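Local coordinates for putative acetyl transferase (Pyrococcus furiosus, PDB 1VKC), which probably transfers an acetyl or related acyl group to an acceptor not identified here, as a member of the GNAT acetyltransferase family, at the interface of chains A and B. Coordinates in Å, arbitrary orientation; residue numbers count along the deposited sequence, not the author numbering. Chains: chain A/B, putative acetyl transferase.

The interface of chains A and B. Residues chain A 25, 28-29, 41, 45; chain B 28-29, 32, 41.
A:Glu29 and B:Glu29 meet tip to tip at the centre of a two-fold symmetric contact, their carboxylates almost parallel, planes 2° apart. A:Glu29 OE1 lies 2.9 Å from B:Glu29 OE2, and A:Glu29 OE2 lies 3.0 Å from B:Glu29 OE1. A:Glu29 OE1 is also 3.0 Å from B:Glu29 O, a main-chain acceptor. Two negative charges so near would repel, so at least one carboxylate, perhaps at A:Glu29 OE1, is likely to carry a proton.

Tyrosines probably ease the pairing. The phenol B:Tyr41 OH donates a hydrogen bond of 2.6 Å to A:Glu29 OE2, arriving on the anti side and tilted out of the carboxylate plane. Its twin runs from A:Tyr41 OH to B:Glu29 OE1, at 2.7 Å. Tyrosine suits this place because its hydroxyl reaches the acid while its ring packs on the acid's methylenes: CB of A:Glu29 lies over one face of B:Tyr41, toward the rim. In A:Glu29, CG stands anti to the backbone N (chi1 -179°) and a bend at chi2 turns the carboxylate toward its mate. Glutamate offers both an apolar stem and a polar tip; the stem also touches B:Tyr32, with A:Glu29 CG 3.8 Å from B:Tyr32 CD2. An alanine in place of A:Glu29 would probably leave the hydroxyl of B:Tyr41 without its acceptor and open a gap beside B:Glu29.

At the flank, the long arm of B:Arg28 carries its charge to A:Glu45 in a salt bridge, NH2 to OE1 at 2.7 Å. A:Glu45 OE1 accepts through its syn lone pair, close to the guanidinium plane, while its carboxylate stands perpendicular to that plane; the bond is bent, 120° at the hydrogen.

The glutamates and arginines project from helix 20-31, and A:Tyr41, B:Tyr41 and A:Glu45 from helix 41-57, while B:Tyr32 begins the short 3-10 turn 32-34. These helical elements of the two copies face each other in the deposited dimer, which may not be the biological assembly.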
loop_
_atom_site.group_PDB
_atom_site.type_symbol
_atom_site.label_atom_id
_atom_site.label_comp_id
_atom_site.label_asym_id
_atom_site.label_seq_id
_atom_site.Cartn_x
_atom_site.Cartn_y
_atom_site.Cartn_z
ATOM N N LYS A 25 0.945 -2.633 10.131
ATOM C CA LYS A 25 0.211 -2.630 8.854
ATOM C C LYS A 25 0.327 -1.320 8.096
ATOM O O LYS A 25 0.437 -1.312 6.868
ATOM C CB LYS A 25 -1.251 -3.008 9.067
ATOM C CG LYS A 25 -1.445 -4.500 9.302
ATOM C CD LYS A 25 -2.785 -4.792 10.012
ATOM C CE LYS A 25 -3.164 -6.249 9.892
ATOM N N ARG A 28 3.794 -1.307 6.678
ATOM C CA ARG A 28 3.794 -2.207 5.516
ATOM C C ARG A 28 3.264 -1.492 4.276
ATOM O O ARG A 28 3.847 -1.576 3.202
ATOM C CB ARG A 28 2.940 -3.429 5.801
ATOM C CG ARG A 28 2.741 -4.349 4.600
ATOM C CD ARG A 28 2.232 -5.701 4.983
ATOM N NE ARG A 28 3.110 -6.285 5.996
ATOM C CZ ARG A 28 2.773 -7.251 6.842
ATOM N NH1 ARG A 28 1.550 -7.802 6.816
ATOM N NH2 ARG A 28 3.668 -7.667 7.736
ATOM N N GLU A 29 2.154 -0.785 4.440
ATOM C CA GLU A 29 1.529 -0.054 3.333
ATOM C C GLU A 29 2.430 1.078 2.839
ATOM O O GLU A 29 2.690 1.200 1.632
ATOM C CB GLU A 29 0.141 0.482 3.768
ATOM C CG GLU A 29 -0.632 1.259 2.684
ATOM C CD GLU A 29 -1.148 0.380 1.543
ATOM O OE1 GLU A 29 -1.123 0.832 0.377
ATOM O OE2 GLU A 29 -1.592 -0.747 1.807
ATOM N N TYR A 41 4.286 -8.709 -4.326
ATOM C CA TYR A 41 3.734 -8.118 -3.122
ATOM C C TYR A 41 3.669 -9.166 -1.999
ATOM O O TYR A 41 3.921 -8.856 -0.840
ATOM C CB TYR A 41 2.363 -7.470 -3.371
ATOM C CG TYR A 41 1.882 -6.738 -2.144
ATOM C CD1 TYR A 41 2.453 -5.526 -1.775
ATOM C CD2 TYR A 41 0.894 -7.276 -1.327
ATOM C CE1 TYR A 41 2.053 -4.865 -0.626
ATOM C CE2 TYR A 41 0.478 -6.619 -0.186
ATOM C CZ TYR A 41 1.068 -5.401 0.154
ATOM O OH TYR A 41 0.673 -4.734 1.272
ATOM N N GLU A 45 5.356 -8.622 1.595
ATOM C CA GLU A 45 4.606 -8.819 2.833
ATOM C C GLU A 45 5.296 -9.765 3.832
ATOM O O GLU A 45 5.370 -9.462 5.031
ATOM C CB GLU A 45 3.226 -9.360 2.480
ATOM C CG GLU A 45 2.126 -9.016 3.443
ATOM C CD GLU A 45 0.851 -8.604 2.717
ATOM O OE1 GLU A 45 0.239 -7.607 3.139
ATOM O OE2 GLU A 45 0.483 -9.268 1.706
ATOM N N ARG B 28 -5.723 -4.433 -2.531
ATOM C CA ARG B 28 -5.795 -3.630 -1.321
ATOM C C ARG B 28 -4.647 -2.630 -1.292
ATOM O O ARG B 28 -4.826 -1.459 -0.908
ATOM C CB ARG B 28 -5.719 -4.543 -0.082
ATOM C CG ARG B 28 -5.780 -3.803 1.285
ATOM C CD ARG B 28 -5.363 -4.673 2.447
ATOM N NE ARG B 28 -3.979 -5.137 2.316
ATOM C CZ ARG B 28 -3.461 -6.217 2.919
ATOM N NH1 ARG B 28 -4.200 -6.995 3.725
ATOM N NH2 ARG B 28 -2.190 -6.522 2.718
ATOM N N GLU B 29 -3.464 -3.094 -1.689
ATOM C CA GLU B 29 -2.270 -2.261 -1.660
ATOM C C GLU B 29 -2.405 -1.158 -2.667
ATOM O O GLU B 29 -2.206 -0.006 -2.337
ATOM C CB GLU B 29 -1.013 -3.087 -1.976
ATOM C CG GLU B 29 0.270 -2.267 -2.092
ATOM C CD GLU B 29 0.670 -1.580 -0.793
ATOM O OE1 GLU B 29 0.518 -2.187 0.292
ATOM O OE2 GLU B 29 1.171 -0.437 -0.860
ATOM N N TYR B 32 -5.450 1.751 -2.255
ATOM C CA TYR B 32 -5.406 2.716 -1.170
ATOM C C TYR B 32 -4.968 4.128 -1.601
ATOM O O TYR B 32 -5.434 5.136 -1.038
ATOM C CB TYR B 32 -4.492 2.209 -0.078
ATOM C CG TYR B 32 -4.437 3.104 1.094
ATOM C CD1 TYR B 32 -5.572 3.360 1.849
ATOM C CD2 TYR B 32 -3.246 3.712 1.462
ATOM C CE1 TYR B 32 -5.517 4.197 2.960
ATOM C CE2 TYR B 32 -3.175 4.533 2.558
ATOM C CZ TYR B 32 -4.304 4.778 3.305
ATOM O OH TYR B 32 -4.211 5.613 4.385
ATOM N N TYR B 41 -6.181 3.564 7.939
ATOM C CA TYR B 41 -5.794 2.415 7.150
ATOM C C TYR B 41 -6.515 1.168 7.664
ATOM O O TYR B 41 -6.894 0.281 6.886
ATOM C CB TYR B 41 -4.274 2.199 7.149
ATOM C CG TYR B 41 -3.924 1.101 6.199
ATOM C CD1 TYR B 41 -3.632 -0.175 6.657
ATOM C CD2 TYR B 41 -3.981 1.314 4.826
ATOM C CE1 TYR B 41 -3.354 -1.204 5.767
ATOM C CE2 TYR B 41 -3.709 0.289 3.925
ATOM C CZ TYR B 41 -3.399 -0.960 4.399
ATOM O OH TYR B 41 -3.119 -1.969 3.503
#